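Local coordinates for transcriptional anti-antiactivator ExsC (Pseudomonas aeruginosa, PDB 3KXY), which binds the antiactivator ExsD, relieving its block on ExsA-driven transcription of type III secretion genes, and as a homodimer also binds ExsE, at residues R81-H85 / N117-H121; V7-L11 / S22-D26. The protein carries 2 engineered substitutions. The contacts are given in a common frame with arbitrary orientation. Residue numbers count along the deposited sequence, not the author numbering.

Both contacts belong to one class I type III secretion chaperone fold of the CesT family, and each fixes a non-regular segment against a helix. Contact 2 joins 22-26 to helix 3-18 near the start of the chain; contact 1 joins 81-85 to helix 108-128 and follows it in series. Their centres lie 23 Å apart on opposite sides of the chain's centre, and their nearest atoms stay about 12 Å apart, so the two never touch. Partners differ as well: segment 81-85 meets the second ExsC subunit through Asp83 and His85, segment 117-121 meets ExsE through Asp120, and in segment 22-26 Leu23 and Asp26 pack on ExsE.

Contact 1. Residues R81-H85 / N117-H121; sequences RFDLH and NLLDH
In this CesT-type chaperone fold, the loop that leads from helix 68-76 into strand 85-89 rests on helix 108-128. Residues 117-121 form a regular helical turn, with His121 N hydrogen-bonded to Asn117 O at 3.0 Å. The loop, by contrast, changes conformation residue by residue: Phe82 at phi/psi -135/-7, Asp83 in the left-handed region at 59/40, Leu84 extended at -147/137. The backbones stay well apart, with CA-CA distances of 9.2 Å for Phe82-Asn117 and 7.8 Å for Leu84-Leu118, so side chains bridge the gap and bury 212 Å² in all.

With Asp83 left-handed, its sequence neighbours Phe82 and Leu84 both direct CB toward the helix, while the CA-CB bond of Asp83 lies sideways; its OD1 makes a salt bridge with Arg51 of the second subunit. Leu84 (m, t) inserts between Leu118 and His121: its CD2 meets CD1 of Leu118 (t, p) at 3.8 Å. The buried Leu84 side chain also packs on Ala99 of strand 94-102, tying loop, helix and sheet together. Phe82 and His121 both take chi1 m. Their rings approach obliquely, planes at 59° and centroids 5.6 Å apart, with Phe82 CD1 3.8 Å from His121 CE1. Over one face of the imidazole lies a CH-pi contact: Leu84 CD1 stands 4.0 Å from the His121 ring centroid, 15° off the ring normal.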
ATOM      1  N   ARG J  81       1.673  -4.903   9.257  1.00 80.21           N
ATOM      2  CA  ARG J  81       2.372  -5.985   9.939  1.00 75.07           C
ATOM      3  C   ARG J  81       3.296  -6.744   8.992  1.00 77.75           C
ATOM      4  O   ARG J  81       4.164  -7.498   9.431  1.00 78.74           O
ATOM      5  CB  ARG J  81       1.371  -6.946  10.580  1.00 74.86           C
ATOM      6  CG  ARG J  81       0.441  -6.281  11.581  1.00 81.45           C
ATOM      7  CD  ARG J  81      -0.568  -7.268  12.143  1.00 83.21           C
ATOM      8  NE  ARG J  81      -1.485  -6.632  13.084  1.00 89.61           N
ATOM      9  CZ  ARG J  81      -2.452  -7.272  13.732  1.00 97.01           C
ATOM     10  NH1 ARG J  81      -2.631  -8.571  13.542  1.00100.20           N
ATOM     11  NH2 ARG J  81      -3.239  -6.613  14.571  1.00102.16           N
ATOM     12  N   PHE J  82       3.107  -6.541   7.690  1.00 78.53           N
ATOM     13  CA  PHE J  82       3.910  -7.232   6.689  1.00 73.13           C
ATOM     14  C   PHE J  82       4.393  -6.282   5.598  1.00 75.74           C
ATOM     15  O   PHE J  82       5.192  -6.666   4.744  1.00 80.84           O
ATOM     16  CB  PHE J  82       3.109  -8.373   6.057  1.00 70.79           C
ATOM     17  CG  PHE J  82       2.393  -9.239   7.056  1.00 73.39           C
ATOM     18  CD1 PHE J  82       3.064 -10.246   7.728  1.00 73.47           C
ATOM     19  CD2 PHE J  82       1.046  -9.046   7.319  1.00 76.17           C
ATOM     20  CE1 PHE J  82       2.405 -11.045   8.648  1.00 74.19           C
ATOM     21  CE2 PHE J  82       0.382  -9.841   8.237  1.00 76.84           C
ATOM     22  CZ  PHE J  82       1.064 -10.841   8.902  1.00 75.63           C
ATOM     23  N   ASP J  83       3.905  -5.045   5.631  1.00 73.00           N
ATOM     24  CA  ASP J  83       4.207  -4.067   4.589  1.00 71.59           C
ATOM     25  C   ASP J  83       3.758  -4.570   3.221  1.00 70.67           C
ATOM     26  O   ASP J  83       4.450  -4.383   2.220  1.00 70.09           O
ATOM     27  CB  ASP J  83       5.699  -3.731   4.568  1.00 73.19           C
ATOM     28  CG  ASP J  83       6.121  -2.871   5.743  1.00 80.34           C
ATOM     29  OD1 ASP J  83       5.260  -2.157   6.299  1.00 81.20           O
ATOM     30  OD2 ASP J  83       7.315  -2.905   6.104  1.00 84.01           O
ATOM     31  N   LEU J  84       2.593  -5.210   3.191  1.00 70.60           N
ATOM     32  CA  LEU J  84       2.034  -5.757   1.962  1.00 71.25           C
ATOM     33  C   LEU J  84       0.515  -5.673   1.998  1.00 74.48           C
ATOM     34  O   LEU J  84      -0.104  -5.969   3.020  1.00 75.71           O
ATOM     35  CB  LEU J  84       2.456  -7.220   1.794  1.00 71.38           C
ATOM     36  CG  LEU J  84       3.952  -7.534   1.745  1.00 68.39           C
ATOM     37  CD1 LEU J  84       4.206  -9.000   2.061  1.00 67.59           C
ATOM     38  CD2 LEU J  84       4.538  -7.160   0.394  1.00 65.63           C
ATOM     39  N   HIS J  85      -0.089  -5.271   0.885  1.00 74.17           N
ATOM     40  CA  HIS J  85      -1.544  -5.236   0.793  1.00 72.81           C
ATOM     41  C   HIS J  85      -2.044  -5.857  -0.510  1.00 71.92           C
ATOM     42  O   HIS J  85      -1.319  -5.911  -1.503  1.00 65.12           O
ATOM     43  CB  HIS J  85      -2.076  -3.808   0.962  1.00 72.15           C
ATOM     44  CG  HIS J  85      -1.698  -2.881  -0.150  1.00 73.21           C
ATOM     45  ND1 HIS J  85      -0.539  -2.136  -0.137  1.00 76.02           N
ATOM     46  CD2 HIS J  85      -2.333  -2.568  -1.304  1.00 76.61           C
ATOM     47  CE1 HIS J  85      -0.472  -1.408  -1.237  1.00 76.88           C
ATOM     48  NE2 HIS J  85      -1.549  -1.653  -1.963  1.00 78.92           N
ATOM     49  N   ASN J 117      10.709 -11.622   0.070  1.00 58.94           N
ATOM     50  CA  ASN J 117       9.569 -11.625   0.976  1.00 59.71           C
ATOM     51  C   ASN J 117       8.260 -11.611   0.198  1.00 54.43           C
ATOM     52  O   ASN J 117       7.348 -12.388   0.480  1.00 52.18           O
ATOM     53  CB  ASN J 117       9.634 -10.425   1.924  1.00 67.26           C
ATOM     54  CG  ASN J 117       8.580 -10.486   3.013  1.00 75.89           C
ATOM     55  OD1 ASN J 117       8.157 -11.567   3.423  1.00 79.28           O
ATOM     56  ND2 ASN J 117       8.158  -9.323   3.494  1.00 79.25           N
ATOM     57  N   LEU J 118       8.177 -10.722  -0.786  1.00 54.34           N
ATOM     58  CA  LEU J 118       6.988 -10.613  -1.623  1.00 58.16           C
ATOM     59  C   LEU J 118       6.658 -11.953  -2.270  1.00 66.54           C
ATOM     60  O   LEU J 118       5.498 -12.361  -2.314  1.00 73.19           O
ATOM     61  CB  LEU J 118       7.184  -9.543  -2.697  1.00 59.88           C
ATOM     62  CG  LEU J 118       6.027  -9.351  -3.680  1.00 61.65           C
ATOM     63  CD1 LEU J 118       4.745  -9.000  -2.939  1.00 62.81           C
ATOM     64  CD2 LEU J 118       6.365  -8.287  -4.714  1.00 58.49           C
ATOM     65  N   LEU J 119       7.684 -12.637  -2.767  1.00 65.08           N
ATOM     66  CA  LEU J 119       7.506 -13.954  -3.363  1.00 64.08           C
ATOM     67  C   LEU J 119       7.077 -14.984  -2.319  1.00 64.70           C
ATOM     68  O   LEU J 119       6.199 -15.807  -2.576  1.00 63.92           O
ATOM     69  CB  LEU J 119       8.789 -14.408  -4.065  1.00 65.47           C
ATOM     70  CG  LEU J 119       9.201 -13.610  -5.306  1.00 66.14           C
ATOM     71  CD1 LEU J 119      10.532 -14.103  -5.854  1.00 66.52           C
ATOM     72  CD2 LEU J 119       8.120 -13.680  -6.373  1.00 63.57           C
ATOM     73  N   ASP J 120       7.699 -14.930  -1.142  1.00 62.90           N
ATOM     74  CA  ASP J 120       7.354 -15.834  -0.049  1.00 65.23           C
ATOM     75  C   ASP J 120       5.861 -15.810   0.260  1.00 69.56           C
ATOM     76  O   ASP J 120       5.234 -16.858   0.418  1.00 75.19           O
ATOM     77  CB  ASP J 120       8.146 -15.486   1.214  1.00 70.48           C
ATOM     78  CG  ASP J 120       9.556 -16.043   1.194  1.00 76.47           C
ATOM     79  OD1 ASP J 120      10.359 -15.649   2.065  1.00 76.14           O
ATOM     80  OD2 ASP J 120       9.863 -16.874   0.314  1.00 80.34           O
ATOM     81  N   HIS J 121       5.297 -14.608   0.347  1.00 66.12           N
ATOM     82  CA  HIS J 121       3.879 -14.448   0.649  1.00 66.10           C
ATOM     83  C   HIS J 121       3.001 -14.763  -0.557  1.00 67.39           C
ATOM     84  O   HIS J 121       1.950 -15.389  -0.420  1.00 69.39           O
ATOM     85  CB  HIS J 121       3.596 -13.033   1.158  1.00 65.43           C
ATOM     86  CG  HIS J 121       4.056 -12.796   2.561  1.00 65.22           C
ATOM     87  ND1 HIS J 121       3.182 -12.626   3.613  1.00 67.22           N
ATOM     88  CD2 HIS J 121       5.300 -12.717   3.091  1.00 61.71           C
ATOM     89  CE1 HIS J 121       3.867 -12.445   4.728  1.00 67.78           C
ATOM     90  NE2 HIS J 121       5.154 -12.496   4.439  1.00 64.58           N
TER

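Contact 2. Residues V7-L11 / S22-D26; sequences VNRLL and SLSLD
Here the segment that follows the first helix of a CesT-family chaperone doubles back along it. Residues 7-11 are helical, with Leu11 N hydrogen-bonded to Val7 O at 2.9 Å; residues 22-26 are largely extended, and the closest CA pairs are Asn8-Ser24 at 5.3 Å and Leu11-Leu23 at 5.5 Å.

The polar link is one hydrogen bond, Leu25 N to Asn8 OD1, 3.1 Å, with an N-H...O angle of 155°. The CA-CB bond of Asn8 (chi1 m, chi2 -27°) leaves the helix sideways, but its amide end swings nearer to accept this backbone NH.

Three apolar side-chain pairs add to it. Leu11 (m, t) sends CD2 to Leu23 CD2 at 3.8 Å and CD1 to Leu25 CD2 at 3.6 Å; Val7 CG1 adds Leu25 CD1 at 4.0 Å. Separately, Leu11 CB lies 3.4 Å from Leu23 O, a close backbone contact rather than a hydrogen bond.

Beyond the segments, Leu11 packs on Phe111 of helix 108-128 and Leu43 of strand 39-46, and Leu25 on Leu45 of that same strand, so helix 3-18 and its returning segment settle together against the sheet.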
ATOM      1  N   VAL J   7      18.486   3.381 -10.491  1.00 68.17           N
ATOM      2  CA  VAL J   7      17.792   2.106 -10.344  1.00 67.24           C
ATOM      3  C   VAL J   7      18.251   1.104 -11.402  1.00 69.14           C
ATOM      4  O   VAL J   7      18.410  -0.083 -11.118  1.00 72.47           O
ATOM      5  CB  VAL J   7      16.261   2.278 -10.418  1.00 63.40           C
ATOM      6  CG1 VAL J   7      15.566   0.928 -10.356  1.00 58.14           C
ATOM      7  CG2 VAL J   7      15.776   3.177  -9.292  1.00 65.81           C
ATOM      8  N   ASN J   8      18.465   1.588 -12.620  1.00 66.95           N
ATOM      9  CA  ASN J   8      18.997   0.750 -13.688  1.00 68.57           C
ATOM     10  C   ASN J   8      20.338   0.146 -13.296  1.00 72.24           C
ATOM     11  O   ASN J   8      20.688  -0.950 -13.730  1.00 73.81           O
ATOM     12  CB  ASN J   8      19.140   1.552 -14.984  1.00 70.36           C
ATOM     13  CG  ASN J   8      17.815   1.769 -15.685  1.00 69.50           C
ATOM     14  OD1 ASN J   8      16.887   0.970 -15.547  1.00 68.84           O
ATOM     15  ND2 ASN J   8      17.721   2.849 -16.452  1.00 71.73           N
ATOM     16  N   ARG J   9      21.085   0.875 -12.473  1.00 77.59           N
ATOM     17  CA  ARG J   9      22.373   0.408 -11.975  1.00 77.35           C
ATOM     18  C   ARG J   9      22.165  -0.739 -10.995  1.00 74.02           C
ATOM     19  O   ARG J   9      22.943  -1.690 -10.959  1.00 74.11           O
ATOM     20  CB  ARG J   9      23.118   1.556 -11.289  1.00 78.77           C
ATOM     21  CG  ARG J   9      24.545   1.232 -10.880  1.00 81.56           C
ATOM     22  CD  ARG J   9      25.356   0.742 -12.069  1.00 87.74           C
ATOM     23  NE  ARG J   9      26.794   0.858 -11.844  1.00 88.60           N
ATOM     24  CZ  ARG J   9      27.494   0.054 -11.051  1.00 85.26           C
ATOM     25  NH1 ARG J   9      26.888  -0.924 -10.392  1.00 82.35           N
ATOM     26  NH2 ARG J   9      28.800   0.232 -10.912  1.00 85.06           N
ATOM     27  N   LEU J  10      21.104  -0.636 -10.204  1.00 71.83           N
ATOM     28  CA  LEU J  10      20.777  -1.653  -9.216  1.00 70.45           C
ATOM     29  C   LEU J  10      20.247  -2.914  -9.891  1.00 68.51           C
ATOM     30  O   LEU J  10      20.548  -4.029  -9.464  1.00 71.03           O
ATOM     31  CB  LEU J  10      19.754  -1.107  -8.214  1.00 69.10           C
ATOM     32  CG  LEU J  10      19.341  -1.996  -7.038  1.00 67.94           C
ATOM     33  CD1 LEU J  10      18.816  -1.145  -5.893  1.00 69.98           C
ATOM     34  CD2 LEU J  10      18.307  -3.028  -7.459  1.00 66.53           C
ATOM     35  N   LEU J  11      19.459  -2.734 -10.946  1.00 60.98           N
ATOM     36  CA  LEU J  11      18.886  -3.862 -11.669  1.00 53.02           C
ATOM     37  C   LEU J  11      19.936  -4.590 -12.507  1.00 52.32           C
ATOM     38  O   LEU J  11      19.805  -5.781 -12.783  1.00 53.96           O
ATOM     39  CB  LEU J  11      17.722  -3.400 -12.548  1.00 52.61           C
ATOM     40  CG  LEU J  11      16.488  -2.899 -11.792  1.00 53.40           C
ATOM     41  CD1 LEU J  11      15.487  -2.263 -12.743  1.00 57.14           C
ATOM     42  CD2 LEU J  11      15.843  -4.031 -11.003  1.00 46.41           C
ATOM     43  N   SER J  22      20.888  -9.065 -18.724  1.00 68.14           N
ATOM     44  CA  SER J  22      20.660  -7.658 -18.423  1.00 70.56           C
ATOM     45  C   SER J  22      19.273  -7.434 -17.839  1.00 68.34           C
ATOM     46  O   SER J  22      18.412  -8.310 -17.908  1.00 69.33           O
ATOM     47  CB  SER J  22      20.835  -6.808 -19.683  1.00 76.98           C
ATOM     48  OG  SER J  22      19.938  -7.220 -20.700  1.00 79.04           O
ATOM     49  N   LEU J  23      19.064  -6.253 -17.267  1.00 67.34           N
ATOM     50  CA  LEU J  23      17.772  -5.893 -16.698  1.00 68.07           C
ATOM     51  C   LEU J  23      17.663  -4.382 -16.547  1.00 74.86           C
ATOM     52  O   LEU J  23      18.486  -3.756 -15.878  1.00 75.83           O
ATOM     53  CB  LEU J  23      17.570  -6.575 -15.344  1.00 64.36           C
ATOM     54  CG  LEU J  23      16.218  -6.341 -14.668  1.00 64.29           C
ATOM     55  CD1 LEU J  23      15.086  -6.816 -15.565  1.00 61.49           C
ATOM     56  CD2 LEU J  23      16.166  -7.038 -13.318  1.00 63.12           C
ATOM     57  N   SER J  24      16.645  -3.799 -17.174  1.00 81.27           N
ATOM     58  CA  SER J  24      16.447  -2.354 -17.137  1.00 82.48           C
ATOM     59  C   SER J  24      14.966  -1.986 -17.175  1.00 81.38           C
ATOM     60  O   SER J  24      14.110  -2.838 -17.416  1.00 81.87           O
ATOM     61  CB  SER J  24      17.194  -1.684 -18.293  1.00 82.44           C
ATOM     62  OG  SER J  24      16.869  -2.293 -19.531  1.00 85.96           O
ATOM     63  N   LEU J  25      14.673  -0.712 -16.934  1.00 79.87           N
ATOM     64  CA  LEU J  25      13.295  -0.231 -16.914  1.00 76.79           C
ATOM     65  C   LEU J  25      12.834   0.232 -18.295  1.00 81.96           C
ATOM     66  O   LEU J  25      13.651   0.583 -19.149  1.00 78.25           O
ATOM     67  CB  LEU J  25      13.145   0.905 -15.901  1.00 70.57           C
ATOM     68  CG  LEU J  25      13.479   0.569 -14.446  1.00 71.04           C
ATOM     69  CD1 LEU J  25      13.423   1.817 -13.581  1.00 71.43           C
ATOM     70  CD2 LEU J  25      12.545  -0.504 -13.904  1.00 69.97           C
ATOM     71  N   ASP J  26      11.521   0.227 -18.503  1.00 88.86           N
ATOM     72  CA  ASP J  26      10.928   0.659 -19.766  1.00 92.78           C
ATOM     73  C   ASP J  26      11.000   2.171 -19.936  1.00 96.86           C
ATOM     74  O   ASP J  26      11.568   2.877 -19.104  1.00 98.21           O
ATOM     75  CB  ASP J  26       9.462   0.230 -19.844  1.00 91.71           C
ATOM     76  CG  ASP J  26       9.297  -1.230 -20.204  1.00 95.97           C
ATOM     77  OD1 ASP J  26       8.151  -1.640 -20.484  1.00 92.37           O
ATOM     78  OD2 ASP J  26      10.308  -1.963 -20.213  1.00104.26           O
TER